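Side-chain contacts in lipocalin (Argas monolakensis, PDB 3BRN), which binds the biogenic amine serotonin inside a lipocalin beta barrel and probably acts as an amine-binding protein of the soft tick: residues A[39-44]-A[146-151]; A[73-78]-A[82-87]. One frame throughout, in Å; residues are numbered along the deposited sequence.

Contact 1: residues A[39-44]-A[146-151]; sequences ECAYVL and HHTWQT. With SRO (serotonin), chain C.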
loop_
_atom_site.group_PDB
_atom_site.type_symbol
_atom_site.label_atom_id
_atom_site.label_comp_id
_atom_site.label_asym_id
_atom_site.label_seq_id
_atom_site.Cartn_x
_atom_site.Cartn_y
_atom_site.Cartn_z
ATOM N N GLU A 39 9.686 4.540 9.077
ATOM C CA GLU A 39 8.989 5.788 8.765
ATOM C C GLU A 39 9.005 6.024 7.259
ATOM O O GLU A 39 9.977 5.683 6.586
ATOM C CB GLU A 39 9.689 6.970 9.473
ATOM C CG GLU A 39 11.214 6.929 9.346
ATOM C CD GLU A 39 11.939 8.214 9.797
ATOM O OE1 GLU A 39 11.400 9.002 10.617
ATOM O OE2 GLU A 39 13.096 8.399 9.354
ATOM N N CYS A 40 7.905 6.561 6.734
ATOM C CA CYS A 40 7.801 6.971 5.326
ATOM C C CYS A 40 7.976 5.836 4.327
ATOM O O CYS A 40 8.428 6.063 3.196
ATOM C CB CYS A 40 8.773 8.112 5.000
ATOM S SG CYS A 40 8.805 9.471 6.201
ATOM N N ALA A 41 7.574 4.630 4.723
ATOM C CA ALA A 41 7.651 3.460 3.849
ATOM C C ALA A 41 6.720 3.669 2.658
ATOM O O ALA A 41 5.638 4.235 2.807
ATOM C CB ALA A 41 7.269 2.189 4.626
ATOM N N TYR A 42 7.176 3.318 1.458
ATOM C CA TYR A 42 6.373 3.553 0.261
ATOM C C TYR A 42 6.720 2.562 -0.847
ATOM O O TYR A 42 7.685 1.820 -0.749
ATOM C CB TYR A 42 6.619 4.969 -0.283
ATOM C CG TYR A 42 7.954 5.093 -1.008
ATOM C CD1 TYR A 42 9.129 5.355 -0.300
ATOM C CD2 TYR A 42 8.048 4.884 -2.390
ATOM C CE1 TYR A 42 10.357 5.411 -0.942
ATOM C CE2 TYR A 42 9.289 4.938 -3.050
ATOM C CZ TYR A 42 10.441 5.166 -2.302
ATOM O OH TYR A 42 11.681 5.233 -2.912
ATOM N N VAL A 43 5.806 2.436 -1.799
ATOM C CA VAL A 43 6.054 1.698 -3.022
ATOM C C VAL A 43 5.750 2.666 -4.149
ATOM O O VAL A 43 4.982 3.605 -3.958
ATOM C CB VAL A 43 5.115 0.462 -3.171
ATOM C CG1 VAL A 43 5.438 -0.590 -2.136
ATOM C CG2 VAL A 43 3.625 0.870 -3.122
ATOM N N LEU A 44 6.410 2.477 -5.294
ATOM C CA LEU A 44 6.049 3.199 -6.506
ATOM C C LEU A 44 5.247 2.245 -7.383
ATOM O O LEU A 44 5.549 1.048 -7.422
ATOM C CB LEU A 44 7.311 3.636 -7.270
ATOM C CG LEU A 44 8.162 4.768 -6.676
ATOM C CD1 LEU A 44 9.242 5.204 -7.683
ATOM C CD2 LEU A 44 7.292 5.954 -6.324
ATOM N N HIS A 146 -0.494 2.210 14.181
ATOM C CA HIS A 146 0.712 2.953 13.999
ATOM C C HIS A 146 0.733 3.811 12.772
ATOM O O HIS A 146 0.519 3.339 11.687
ATOM C CB HIS A 146 1.888 2.031 13.999
ATOM C CG HIS A 146 1.877 1.101 15.146
ATOM N ND1 HIS A 146 1.035 0.028 15.207
ATOM C CD2 HIS A 146 2.533 1.133 16.315
ATOM C CE1 HIS A 146 1.194 -0.585 16.356
ATOM N NE2 HIS A 146 2.102 0.063 17.040
ATOM N N HIS A 147 1.043 5.069 12.959
ATOM C CA HIS A 147 0.976 6.028 11.905
ATOM C C HIS A 147 2.301 6.256 11.213
ATOM O O HIS A 147 3.122 6.960 11.710
ATOM C CB HIS A 147 0.398 7.312 12.425
ATOM C CG HIS A 147 -0.926 7.132 13.054
ATOM N ND1 HIS A 147 -2.093 7.420 12.404
ATOM C CD2 HIS A 147 -1.273 6.631 14.249
ATOM C CE1 HIS A 147 -3.106 7.136 13.183
ATOM N NE2 HIS A 147 -2.634 6.646 14.308
ATOM N N THR A 148 2.485 5.647 10.057
ATOM C CA THR A 148 3.803 5.450 9.468
ATOM C C THR A 148 4.257 6.625 8.619
ATOM O O THR A 148 5.430 6.727 8.289
ATOM C CB THR A 148 3.815 4.179 8.588
ATOM O OG1 THR A 148 3.742 3.024 9.427
ATOM C CG2 THR A 148 5.096 4.114 7.744
ATOM N N TRP A 149 3.289 7.318 8.036
ATOM C CA TRP A 149 3.546 8.520 7.258
ATOM C C TRP A 149 3.339 9.711 8.158
ATOM O O TRP A 149 2.470 9.683 9.033
ATOM C CB TRP A 149 2.579 8.632 6.088
ATOM C CG TRP A 149 2.691 9.961 5.378
ATOM C CD1 TRP A 149 3.642 10.325 4.465
ATOM C CD2 TRP A 149 1.863 11.119 5.578
ATOM N NE1 TRP A 149 3.431 11.627 4.057
ATOM C CE2 TRP A 149 2.340 12.127 4.716
ATOM C CE3 TRP A 149 0.749 11.388 6.380
ATOM C CZ2 TRP A 149 1.720 13.361 4.607
ATOM C CZ3 TRP A 149 0.166 12.634 6.302
ATOM C CH2 TRP A 149 0.669 13.613 5.446
ATOM N N GLN A 150 4.223 10.692 8.016
ATOM C CA GLN A 150 4.120 11.960 8.713
ATOM C C GLN A 150 4.354 13.075 7.709
ATOM O O GLN A 150 4.965 12.865 6.671
ATOM C CB GLN A 150 5.157 12.057 9.839
ATOM C CG GLN A 150 4.791 11.254 11.066
ATOM C CD GLN A 150 3.366 11.521 11.508
ATOM O OE1 GLN A 150 3.062 12.782 11.784
ATOM N NE2 GLN A 150 2.521 10.621 11.494
ATOM N N THR A 151 3.760 14.223 7.973
ATOM C CA THR A 151 3.843 15.363 7.074
ATOM C C THR A 151 5.278 15.771 6.719
ATOM O O THR A 151 5.509 16.421 5.691
ATOM C CB THR A 151 3.069 16.551 7.669
ATOM O OG1 THR A 151 3.030 17.619 6.722
ATOM C CG2 THR A 151 3.721 17.025 8.941
HETATM O OH SRO C . 3.762 -3.130 -5.622
HETATM C CZ3 SRO C . 3.174 -3.258 -4.387
HETATM C CH2 SRO C . 3.639 -4.277 -3.559
HETATM C CZ2 SRO C . 3.169 -4.387 -2.248
HETATM C CE2 SRO C . 2.185 -3.493 -1.853
HETATM N NE1 SRO C . 1.458 -3.323 -0.720
HETATM C CD1 SRO C . 0.635 -2.259 -0.871
HETATM C CG SRO C . 0.808 -1.741 -2.155
HETATM C CD2 SRO C . 1.771 -2.539 -2.768
HETATM C CE3 SRO C . 2.253 -2.436 -3.981
HETATM C CB SRO C . 0.056 -0.577 -2.753
HETATM C CA SRO C . -0.849 -1.059 -3.904
HETATM N NZ SRO C . -1.429 0.116 -4.564
#
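Cys40 and Thr148 join the two segments through one backbone hydrogen bond, from Cys40 N to Thr148 O at 2.9 Å. It is nearly straight, with 170° at the hydrogen, and the donor sits almost in line with the carbonyl (C=O...N 162°). The methyl of Thr148 packs beside it: CG2 lies over the backbone N of Ala41 at 3.9 Å and more loosely against Ala41 CB at 4.3 Å. Thr148 OG1 stands beside the backbone N of its own residue (chi1 -71°), which puts CG2 anti to that N, and OG1 is hydrogen-bonded to Thr37 OG1. Thr148 therefore uses its carbonyl on Cys40, its methyl on Ala41 and its hydroxyl on the loop that leads up to 39-44. The CB of Cys40 points away from 146-151, and its SG forms the disulfide to Cys153, so that a covalent link backs the lone hydrogen bond a few residues further along the C-terminal tail. Glu39 leads its carboxylate away from 146-151, where OE1 is hydrogen-bonded to Tyr152 OH. Beyond Ala41 the chain enters strand 42-44, whose Val43 faces the ligand: CG2 comes within 3.7 Å of serotonin CE3 and 3.9 Å of its side-chain carbon CB, while CG1 lies 4.1 Å from CE3. The serotonin itself is hydrogen-bonded by Ser18 O and Asp106 OD2. Both segments also pair with strand 26-32, Ala41 with Leu29 and His146 with Thr32, an arrangement in which the C-terminal tail is tied by backbone and disulfide to the wall of a lipocalin barrel.

Contact 2: residues A[73-78]-A[82-87]; sequences ATVTVN and IEVTGA. With SRO (serotonin), chain C.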
loop_
_atom_site.group_PDB
_atom_site.type_symbol
_atom_site.label_atom_id
_atom_site.label_comp_id
_atom_site.label_asym_id
_atom_site.label_seq_id
_atom_site.Cartn_x
_atom_site.Cartn_y
_atom_site.Cartn_z
ATOM N N ALA A 73 12.116 -4.923 -6.013
ATOM C CA ALA A 73 11.704 -6.289 -5.785
ATOM C C ALA A 73 10.713 -6.675 -6.884
ATOM O O ALA A 73 10.458 -5.897 -7.809
ATOM C CB ALA A 73 11.067 -6.428 -4.417
ATOM N N THR A 74 10.241 -7.907 -6.827
ATOM C CA THR A 74 9.286 -8.401 -7.800
ATOM C C THR A 74 7.917 -8.498 -7.146
ATOM O O THR A 74 7.811 -8.799 -5.960
ATOM C CB THR A 74 9.704 -9.780 -8.298
ATOM O OG1 THR A 74 10.995 -9.674 -8.900
ATOM C CG2 THR A 74 8.683 -10.351 -9.335
ATOM N N VAL A 75 6.882 -8.174 -7.914
ATOM C CA VAL A 75 5.501 -8.320 -7.475
ATOM C C VAL A 75 4.721 -9.073 -8.563
ATOM O O VAL A 75 4.873 -8.786 -9.751
ATOM C CB VAL A 75 4.863 -6.936 -7.238
ATOM C CG1 VAL A 75 4.713 -6.188 -8.569
ATOM C CG2 VAL A 75 3.514 -7.072 -6.495
ATOM N N THR A 76 3.979 -10.097 -8.154
ATOM C CA THR A 76 3.127 -10.876 -9.049
ATOM C C THR A 76 1.698 -10.787 -8.541
ATOM O O THR A 76 1.456 -10.877 -7.336
ATOM C CB THR A 76 3.534 -12.369 -9.049
ATOM O OG1 THR A 76 4.960 -12.469 -9.161
ATOM C CG2 THR A 76 2.883 -13.109 -10.229
ATOM N N VAL A 77 0.768 -10.535 -9.454
ATOM C CA VAL A 77 -0.626 -10.279 -9.099
ATOM C C VAL A 77 -1.583 -11.351 -9.614
ATOM O O VAL A 77 -1.588 -11.667 -10.802
ATOM C CB VAL A 77 -1.078 -8.885 -9.593
ATOM C CG1 VAL A 77 -0.415 -7.777 -8.752
ATOM C CG2 VAL A 77 -0.719 -8.702 -11.046
ATOM N N ASN A 78 -2.382 -11.907 -8.704
ATOM C CA ASN A 78 -3.433 -12.871 -9.040
ATOM C C ASN A 78 -4.669 -12.674 -8.143
ATOM O O ASN A 78 -4.557 -12.717 -6.927
ATOM C CB ASN A 78 -2.906 -14.310 -8.884
ATOM C CG ASN A 78 -1.727 -14.615 -9.812
ATOM O OD1 ASN A 78 -2.026 -14.971 -11.059
ATOM N ND2 ASN A 78 -0.572 -14.601 -9.387
ATOM N N ILE A 82 -1.364 -9.816 -3.875
ATOM C CA ILE A 82 -0.120 -9.161 -4.283
ATOM C C ILE A 82 1.020 -9.937 -3.636
ATOM O O ILE A 82 1.125 -9.994 -2.408
ATOM C CB ILE A 82 -0.054 -7.688 -3.798
ATOM C CG1 ILE A 82 -1.160 -6.855 -4.460
ATOM C CG2 ILE A 82 1.331 -7.060 -4.101
ATOM C CD1 ILE A 82 -1.335 -5.472 -3.834
ATOM N N GLU A 83 1.755 -10.676 -4.459
ATOM C CA GLU A 83 2.823 -11.540 -3.962
ATOM C C GLU A 83 4.177 -10.917 -4.228
ATOM O O GLU A 83 4.536 -10.666 -5.376
ATOM C CB GLU A 83 2.747 -12.917 -4.623
ATOM C CG GLU A 83 3.854 -13.861 -4.172
ATOM C CD GLU A 83 3.726 -14.259 -2.711
ATOM O OE1 GLU A 83 2.584 -14.443 -2.246
ATOM O OE2 GLU A 83 4.767 -14.421 -2.041
ATOM N N VAL A 84 4.910 -10.620 -3.157
ATOM C CA VAL A 84 6.166 -9.914 -3.274
ATOM C C VAL A 84 7.335 -10.856 -2.971
ATOM O O VAL A 84 7.228 -11.722 -2.092
ATOM C CB VAL A 84 6.231 -8.675 -2.341
ATOM C CG1 VAL A 84 7.654 -8.155 -2.250
ATOM C CG2 VAL A 84 5.307 -7.586 -2.846
ATOM N N THR A 85 8.332 -10.823 -3.853
ATOM C CA THR A 85 9.542 -11.640 -3.709
ATOM C C THR A 85 10.782 -10.761 -3.845
ATOM O O THR A 85 10.862 -9.914 -4.738
ATOM C CB THR A 85 9.592 -12.779 -4.775
ATOM O OG1 THR A 85 9.118 -12.288 -6.030
ATOM C CG2 THR A 85 8.722 -13.913 -4.375
ATOM N N GLY A 86 11.721 -10.902 -2.917
ATOM C CA GLY A 86 12.978 -10.160 -3.010
ATOM C C GLY A 86 12.986 -8.782 -2.376
ATOM O O GLY A 86 13.835 -7.942 -2.704
ATOM N N ALA A 87 12.116 -8.580 -1.391
ATOM C CA ALA A 87 12.023 -7.299 -0.705
ATOM C C ALA A 87 12.448 -7.424 0.759
ATOM O O ALA A 87 12.220 -6.518 1.565
ATOM C CB ALA A 87 10.602 -6.737 -0.819
HETATM O OH SRO C . 3.762 -3.130 -5.622
HETATM C CZ3 SRO C . 3.174 -3.258 -4.387
HETATM C CH2 SRO C . 3.639 -4.277 -3.559
HETATM C CZ2 SRO C . 3.169 -4.387 -2.248
HETATM C CE2 SRO C . 2.185 -3.493 -1.853
HETATM N NE1 SRO C . 1.458 -3.323 -0.720
HETATM C CD1 SRO C . 0.635 -2.259 -0.871
HETATM C CG SRO C . 0.808 -1.741 -2.155
HETATM C CD2 SRO C . 1.771 -2.539 -2.768
HETATM C CE3 SRO C . 2.253 -2.436 -3.981
HETATM C CB SRO C . 0.056 -0.577 -2.753
HETATM C CA SRO C . -0.849 -1.059 -3.904
HETATM N NZ SRO C . -1.429 0.116 -4.564
#
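A beta hairpin of the lipocalin barrel, formed by strands 67-78 and 81-85, brings Val75 and Val77 against Ile82 and Val84 on the face turned to the serotonin pocket. Four backbone hydrogen bonds of 2.9 to 3.0 Å join the hydrogen-bonded pairs: Thr74 and Thr85 exchange N and O, as do Thr76 and Glu83. At the non-hydrogen-bonded pair Val75–Val84 between them, the CA-H of Val84 points to the O of neighbouring Thr74 (CA to O 3.3 Å), and Val75 CA does the same to Glu83 O. On the pocket face Val75 CG2 meets Ile82 CG2 at 3.2 Å, tighter than usual for two methyls. With CG1 at chi1 67° in Val75 and -64° in Ile82, CG2 of each lies anti to the backbone N, and the two side chains cross at a slant. The same Ile82 CG2 lies 3.7 Å from serotonin CH2, and Val84 CG2 reaches that ring carbon at 3.8 Å, so two branched residues of one strand press on the indole. As in other lipocalins, an up-and-down antiparallel barrel keeps such apolar groups inside; here Val19 of helix 15-20 also packs on Val77 and Ile82. The other face carries polar residues: Thr85 OG1 lies 3.4 Å from Thr74 CB, Thr76 OG1 is hydrogen-bonded to Ser55 OG, and Glu83 OE1 to Thr94 OG1, bonds that tie the hairpin to the strands flanking it. Past the last pair the chain turns at Gly86, whose positive phi (88°) suits a residue without CB, and Ala87 CB then packs against Ala73 CB at 3.6 Å.

How the contacts relate
Both segments of contact 2 fall between the two segments of contact 1 in sequence: 73-78 and 82-87 are only three residues apart, joined by the hairpin turn, whereas 39-44 and 146-151 are separated by 101 residues. Their centres lie 20 Å apart, with nearest atoms about 7 Å apart and no direct touch. Both reach the same curled antiparallel sheet, where strand 55-64 lies between strand 42-44 of contact 1 and strand 67-78 of contact 2. Contact 1 thus fastens the C-terminal tail to the barrel and contact 2 builds a local hairpin, while strand 42-44 and the hairpin, walls distant in sequence, converge on one serotonin.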